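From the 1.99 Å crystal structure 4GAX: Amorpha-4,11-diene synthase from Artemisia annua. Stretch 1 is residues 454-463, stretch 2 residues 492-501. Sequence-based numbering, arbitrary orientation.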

ATOM      1  N   ILE A 454      -7.763  -9.055   9.029  1.00 37.67           N
ATOM      2  CA  ILE A 454      -8.261 -10.368   8.621  1.00 26.36           C
ATOM      3  C   ILE A 454      -7.689 -10.772   7.255  1.00 28.43           C
ATOM      4  O   ILE A 454      -7.259 -11.915   7.059  1.00 30.30           O
ATOM      5  CB  ILE A 454      -9.796 -10.390   8.526  1.00 32.82           C
ATOM      6  CG1 ILE A 454     -10.432 -10.152   9.900  1.00 47.02           C
ATOM      7  CG2 ILE A 454     -10.275 -11.727   7.969  1.00 38.84           C
ATOM      8  CD1 ILE A 454     -11.958 -10.135   9.856  1.00 46.68           C
ATOM      9  N   LEU A 455      -7.686  -9.829   6.317  1.00 28.54           N
ATOM     10  CA  LEU A 455      -7.155 -10.077   4.978  1.00 30.91           C
ATOM     11  C   LEU A 455      -5.679 -10.473   5.050  1.00 27.55           C
ATOM     12  O   LEU A 455      -5.239 -11.381   4.350  1.00 30.31           O
ATOM     13  CB  LEU A 455      -7.309  -8.826   4.115  1.00 26.89           C
ATOM     14  CG  LEU A 455      -6.686  -8.850   2.711  1.00 28.89           C
ATOM     15  CD1 LEU A 455      -7.252  -9.974   1.864  1.00 26.91           C
ATOM     16  CD2 LEU A 455      -6.910  -7.520   2.022  1.00 30.75           C
ATOM     17  N   GLY A 456      -4.926  -9.779   5.902  1.00 30.44           N
ATOM     18  CA  GLY A 456      -3.515 -10.060   6.097  1.00 29.31           C
ATOM     19  C   GLY A 456      -3.293 -11.480   6.578  1.00 37.58           C
ATOM     20  O   GLY A 456      -2.364 -12.161   6.126  1.00 33.92           O
ATOM     21  N   ARG A 457      -4.148 -11.926   7.495  1.00 33.10           N
ATOM     22  CA  ARG A 457      -4.069 -13.282   8.003  1.00 32.34           C
ATOM     23  C   ARG A 457      -4.428 -14.274   6.904  1.00 30.80           C
ATOM     24  O   ARG A 457      -3.766 -15.300   6.757  1.00 38.97           O
ATOM     25  CB  ARG A 457      -4.994 -13.450   9.213  1.00 36.94           C
ATOM     26  CG  ARG A 457      -4.702 -14.664  10.075  1.00 55.21           C
ATOM     27  CD  ARG A 457      -5.721 -14.797  11.209  1.00 69.32           C
ATOM     28  NE  ARG A 457      -7.087 -14.585  10.734  1.00 80.73           N
ATOM     29  CZ  ARG A 457      -7.778 -15.462  10.010  1.00 90.19           C
ATOM     30  NH1 ARG A 457      -7.235 -16.624   9.665  1.00 94.73           N
ATOM     31  NH2 ARG A 457      -9.013 -15.174   9.625  1.00 90.95           N
ATOM     32  N   ARG A 458      -5.466 -13.968   6.122  1.00 32.92           N
ATOM     33  CA  ARG A 458      -5.887 -14.867   5.046  1.00 35.29           C
ATOM     34  C   ARG A 458      -4.823 -14.972   3.958  1.00 39.30           C
ATOM     35  O   ARG A 458      -4.550 -16.059   3.447  1.00 39.19           O
ATOM     36  CB  ARG A 458      -7.209 -14.414   4.413  1.00 32.11           C
ATOM     37  CG  ARG A 458      -8.390 -14.307   5.377  1.00 45.57           C
ATOM     38  CD  ARG A 458      -8.943 -15.666   5.772  1.00 62.64           C
ATOM     39  NE  ARG A 458      -9.922 -15.550   6.851  1.00 75.18           N
ATOM     40  CZ  ARG A 458     -10.644 -16.560   7.329  1.00 86.21           C
ATOM     41  NH1 ARG A 458     -10.511 -17.777   6.819  1.00 91.14           N
ATOM     42  NH2 ARG A 458     -11.506 -16.352   8.317  1.00 87.50           N
ATOM     43  N   LEU A 459      -4.233 -13.838   3.591  1.00 29.98           N
ATOM     44  CA  LEU A 459      -3.233 -13.838   2.520  1.00 33.77           C
ATOM     45  C   LEU A 459      -1.986 -14.612   2.945  1.00 36.63           C
ATOM     46  O   LEU A 459      -1.374 -15.316   2.137  1.00 41.32           O
ATOM     47  CB  LEU A 459      -2.874 -12.410   2.103  1.00 33.46           C
ATOM     48  CG  LEU A 459      -3.973 -11.710   1.289  1.00 32.79           C
ATOM     49  CD1 LEU A 459      -3.602 -10.262   0.992  1.00 32.81           C
ATOM     50  CD2 LEU A 459      -4.248 -12.475  -0.011  1.00 32.26           C
ATOM     51  N   ASN A 460      -1.629 -14.491   4.220  1.00 36.43           N
ATOM     52  CA  ASN A 460      -0.470 -15.205   4.758  1.00 38.02           C
ATOM     53  C   ASN A 460      -0.743 -16.703   4.922  1.00 49.36           C
ATOM     54  O   ASN A 460       0.172 -17.516   4.822  1.00 54.00           O
ATOM     55  CB  ASN A 460      -0.018 -14.578   6.081  1.00 32.40           C
ATOM     56  CG  ASN A 460       1.327 -15.108   6.553  1.00 54.90           C
ATOM     57  OD1 ASN A 460       2.061 -15.748   5.795  1.00 51.96           O
ATOM     58  ND2 ASN A 460       1.661 -14.829   7.811  1.00 62.57           N
ATOM     59  N   ASP A 461      -2.005 -17.066   5.152  1.00 58.94           N
ATOM     60  CA  ASP A 461      -2.390 -18.473   5.268  1.00 62.38           C
ATOM     61  C   ASP A 461      -2.439 -19.177   3.913  1.00 68.17           C
ATOM     62  O   ASP A 461      -2.556 -20.402   3.848  1.00 81.42           O
ATOM     63  CB  ASP A 461      -3.742 -18.612   5.969  1.00 62.23           C
ATOM     64  CG  ASP A 461      -3.662 -18.322   7.452  1.00 71.67           C
ATOM     65  OD1 ASP A 461      -2.623 -17.790   7.907  1.00 71.93           O
ATOM     66  OD2 ASP A 461      -4.644 -18.617   8.163  1.00 80.76           O
ATOM     67  N   LEU A 462      -2.364 -18.402   2.837  1.00 45.69           N
ATOM     68  CA  LEU A 462      -2.358 -18.965   1.488  1.00 53.81           C
ATOM     69  C   LEU A 462      -0.951 -19.045   0.894  1.00 66.43           C
ATOM     70  O   LEU A 462      -0.786 -19.101  -0.325  1.00 63.61           O
ATOM     71  CB  LEU A 462      -3.295 -18.184   0.570  1.00 50.91           C
ATOM     72  CG  LEU A 462      -4.774 -18.525   0.753  1.00 52.85           C
ATOM     73  CD1 LEU A 462      -5.655 -17.363   0.307  1.00 51.34           C
ATOM     74  CD2 LEU A 462      -5.121 -19.787  -0.021  1.00 52.41           C
ATOM     75  N   ALA A 463       0.050 -19.037   1.774  1.00 95.89           N
ATOM     76  CA  ALA A 463       1.432 -19.359   1.416  1.00103.91           C
ATOM     77  C   ALA A 463       2.221 -19.839   2.643  1.00114.18           C
ATOM     78  O   ALA A 463       3.169 -20.616   2.511  1.00120.63           O
ATOM     79  CB  ALA A 463       2.116 -18.162   0.768  1.00100.42           C
TER
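Stretch 2, residues 492-501: AKNLLYKQVE

Stretch 2 is helical throughout, part of a longer helix that extends beyond it at both ends, and its backbone repeats the i to i+4 pattern from Leu496 N to Ala492 O (2.8 Å) through Glu501 N to Tyr497 O (3.0 Å). It lies nearly antiparallel to the helix of stretch 1: the N-to-C directions make an angle of 151°, with a signed crossing angle of -151°, and the axes approach to 10.4 Å. Its early residues therefore meet the end of stretch 1, around Leu462, and its later ones meet Leu459, Arg458 and Leu455. No hydrogen bond joins the two, and the packing is largely apolar.

Ala492 is buried but does not touch stretch 1. Lys493 starts sideways, yet its long aliphatic chain brings CD to 4.4 Å from CD2 of Leu462; the methylenes of a lysine can pack against a leucine methyl. Asn494 and Leu495 are out of reach, on parts of the helix turned from the partner.

Leu496, one turn after Ala492, points toward stretch 1. With chi1 m and chi2 t, a common leucine pair, Leu496 places CD1 4.0 Å from CD2 of Leu462. Tyr497 leaves its backbone sideways, but its ring reaches back, and CE1 comes to 3.4 Å from CD1 of Leu462. Leu462 CD2 sits over the face of the Tyr497 ring, 4.2 Å from its centroid and 28° off the normal, a CH-pi contact that exploits the ring's flat, polarizable surface. Leu462, beyond the regular helix, thus fills the space between several side chains, and it has the largest covered area of any residue here.

Lys498 is exposed and out of reach. Gln499 points toward stretch 1 and extends, chi1 and chi2 both t, to bring OE1 over a face of the Arg458 guanidinium, 2.8 Å from NH1. The angle is too poor for a hydrogen bond, so the two polar groups are close without being joined by one; their chains are long enough to meet.

Val500 is the hub of the later turn. Val500 CA lies 6.6 Å from Leu455 CA. Its two gamma methyls, set close to the backbone, give an apolar surface on which the neighbouring leucines pack: Val500 CG1 touches Leu455 CD1 (3.9 Å) and Leu459 CD2 (4.0 Å), and Val500 CG2 meets Leu462 CD1 (4.0 Å), Arg458 CB (4.1 Å) and also Leu459 CD2 (4.3 Å). The CA-to-CB bond of Glu501 points away; its end turns back somewhat but stays out of contact, which suits an exposed charged residue.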

ATOM      1  N   ALA A 492     -11.342 -26.290  -1.691  1.00 29.89           N
ATOM      2  CA  ALA A 492     -10.853 -25.451  -0.601  1.00 34.80           C
ATOM      3  C   ALA A 492     -10.186 -24.183  -1.119  1.00 37.89           C
ATOM      4  O   ALA A 492     -10.477 -23.074  -0.643  1.00 35.75           O
ATOM      5  CB  ALA A 492      -9.893 -26.239   0.295  1.00 40.64           C
ATOM      6  N   LYS A 493      -9.310 -24.337  -2.108  1.00 36.65           N
ATOM      7  CA  LYS A 493      -8.604 -23.181  -2.665  1.00 38.77           C
ATOM      8  C   LYS A 493      -9.577 -22.182  -3.269  1.00 32.08           C
ATOM      9  O   LYS A 493      -9.436 -20.973  -3.076  1.00 33.38           O
ATOM     10  CB  LYS A 493      -7.580 -23.614  -3.720  1.00 55.96           C
ATOM     11  CG  LYS A 493      -6.323 -24.284  -3.167  1.00 69.82           C
ATOM     12  CD  LYS A 493      -5.315 -23.269  -2.639  1.00 78.33           C
ATOM     13  CE  LYS A 493      -3.977 -23.396  -3.363  1.00 82.02           C
ATOM     14  NZ  LYS A 493      -2.888 -22.623  -2.691  1.00 84.28           N
ATOM     15  N   ASN A 494     -10.567 -22.680  -4.003  1.00 26.23           N
ATOM     16  CA  ASN A 494     -11.588 -21.793  -4.562  1.00 30.50           C
ATOM     17  C   ASN A 494     -12.394 -21.043  -3.496  1.00 29.25           C
ATOM     18  O   ASN A 494     -12.672 -19.841  -3.636  1.00 29.13           O
ATOM     19  CB  ASN A 494     -12.522 -22.568  -5.490  1.00 36.45           C
ATOM     20  CG  ASN A 494     -11.957 -22.702  -6.889  1.00 53.59           C
ATOM     21  OD1 ASN A 494     -12.136 -21.813  -7.728  1.00 48.50           O
ATOM     22  ND2 ASN A 494     -11.254 -23.808  -7.146  1.00 54.87           N
ATOM     23  N   LEU A 495     -12.757 -21.755  -2.432  1.00 26.62           N
ATOM     24  CA  LEU A 495     -13.500 -21.157  -1.333  1.00 28.87           C
ATOM     25  C   LEU A 495     -12.675 -20.088  -0.636  1.00 32.94           C
ATOM     26  O   LEU A 495     -13.167 -18.980  -0.384  1.00 30.13           O
ATOM     27  CB  LEU A 495     -13.908 -22.232  -0.335  1.00 27.30           C
ATOM     28  CG  LEU A 495     -14.949 -23.208  -0.884  1.00 23.94           C
ATOM     29  CD1 LEU A 495     -15.151 -24.389   0.059  1.00 32.38           C
ATOM     30  CD2 LEU A 495     -16.269 -22.511  -1.154  1.00 27.65           C
ATOM     31  N   LEU A 496     -11.419 -20.416  -0.335  1.00 26.36           N
ATOM     32  CA  LEU A 496     -10.530 -19.478   0.343  1.00 27.22           C
ATOM     33  C   LEU A 496     -10.244 -18.267  -0.521  1.00 31.27           C
ATOM     34  O   LEU A 496     -10.171 -17.147  -0.022  1.00 33.72           O
ATOM     35  CB  LEU A 496      -9.207 -20.157   0.750  1.00 27.75           C
ATOM     36  CG  LEU A 496      -9.268 -21.206   1.857  1.00 39.77           C
ATOM     37  CD1 LEU A 496      -7.864 -21.731   2.163  1.00 49.20           C
ATOM     38  CD2 LEU A 496      -9.922 -20.651   3.124  1.00 39.30           C
ATOM     39  N   TYR A 497     -10.100 -18.473  -1.826  1.00 29.40           N
ATOM     40  CA  TYR A 497      -9.843 -17.335  -2.698  1.00 36.50           C
ATOM     41  C   TYR A 497     -11.068 -16.420  -2.855  1.00 33.32           C
ATOM     42  O   TYR A 497     -10.932 -15.198  -2.918  1.00 28.60           O
ATOM     43  CB  TYR A 497      -9.246 -17.782  -4.036  1.00 54.02           C
ATOM     44  CG  TYR A 497      -7.760 -18.067  -3.924  1.00 65.75           C
ATOM     45  CD1 TYR A 497      -6.917 -17.182  -3.254  1.00 71.33           C
ATOM     46  CD2 TYR A 497      -7.201 -19.222  -4.458  1.00 68.66           C
ATOM     47  CE1 TYR A 497      -5.559 -17.428  -3.136  1.00 76.59           C
ATOM     48  CE2 TYR A 497      -5.839 -19.480  -4.340  1.00 74.13           C
ATOM     49  CZ  TYR A 497      -5.025 -18.578  -3.676  1.00 77.68           C
ATOM     50  OH  TYR A 497      -3.672 -18.816  -3.551  1.00 76.28           O
ATOM     51  N   LYS A 498     -12.262 -16.996  -2.871  1.00 34.28           N
ATOM     52  CA  LYS A 498     -13.473 -16.170  -2.896  1.00 30.47           C
ATOM     53  C   LYS A 498     -13.600 -15.315  -1.617  1.00 23.28           C
ATOM     54  O   LYS A 498     -13.966 -14.141  -1.681  1.00 28.53           O
ATOM     55  CB  LYS A 498     -14.725 -17.027  -3.119  1.00 37.07           C
ATOM     56  CG  LYS A 498     -16.007 -16.389  -2.584  1.00 45.21           C
ATOM     57  CD  LYS A 498     -17.072 -16.225  -3.650  1.00 50.12           C
ATOM     58  CE  LYS A 498     -18.463 -16.279  -3.023  1.00 54.75           C
ATOM     59  NZ  LYS A 498     -18.617 -15.296  -1.911  1.00 50.33           N
ATOM     60  N   GLN A 499     -13.280 -15.903  -0.466  1.00 22.16           N
ATOM     61  CA  GLN A 499     -13.279 -15.158   0.795  1.00 32.14           C
ATOM     62  C   GLN A 499     -12.344 -13.947   0.725  1.00 33.79           C
ATOM     63  O   GLN A 499     -12.663 -12.848   1.215  1.00 24.57           O
ATOM     64  CB  GLN A 499     -12.883 -16.092   1.938  1.00 39.89           C
ATOM     65  CG  GLN A 499     -12.748 -15.448   3.301  1.00 54.94           C
ATOM     66  CD  GLN A 499     -12.447 -16.485   4.374  1.00 71.18           C
ATOM     67  OE1 GLN A 499     -11.548 -17.315   4.215  1.00 67.43           O
ATOM     68  NE2 GLN A 499     -13.214 -16.458   5.460  1.00 77.88           N
ATOM     69  N   VAL A 500     -11.190 -14.132   0.091  1.00 26.60           N
ATOM     70  CA  VAL A 500     -10.270 -13.013  -0.097  1.00 22.64           C
ATOM     71  C   VAL A 500     -10.865 -11.944  -1.016  1.00 22.08           C
ATOM     72  O   VAL A 500     -10.745 -10.735  -0.757  1.00 20.71           O
ATOM     73  CB  VAL A 500      -8.903 -13.496  -0.624  1.00 26.15           C
ATOM     74  CG1 VAL A 500      -8.080 -12.319  -1.122  1.00 22.12           C
ATOM     75  CG2 VAL A 500      -8.164 -14.280   0.466  1.00 25.68           C
ATOM     76  N   GLU A 501     -11.511 -12.365  -2.093  1.00 29.08           N
ATOM     77  CA  GLU A 501     -12.152 -11.395  -2.981  1.00 24.24           C
ATOM     78  C   GLU A 501     -13.242 -10.627  -2.248  1.00 25.39           C
ATOM     79  O   GLU A 501     -13.407  -9.422  -2.445  1.00 25.28           O
ATOM     80  CB  GLU A 501     -12.732 -12.088  -4.217  1.00 29.32           C
ATOM     81  CG  GLU A 501     -11.658 -12.521  -5.200  1.00 37.95           C
ATOM     82  CD  GLU A 501     -10.663 -11.396  -5.503  1.00 41.21           C
ATOM     83  OE1 GLU A 501      -9.501 -11.476  -5.046  1.00 40.35           O
ATOM     84  OE2 GLU A 501     -11.044 -10.432  -6.192  1.00 43.36           O
TER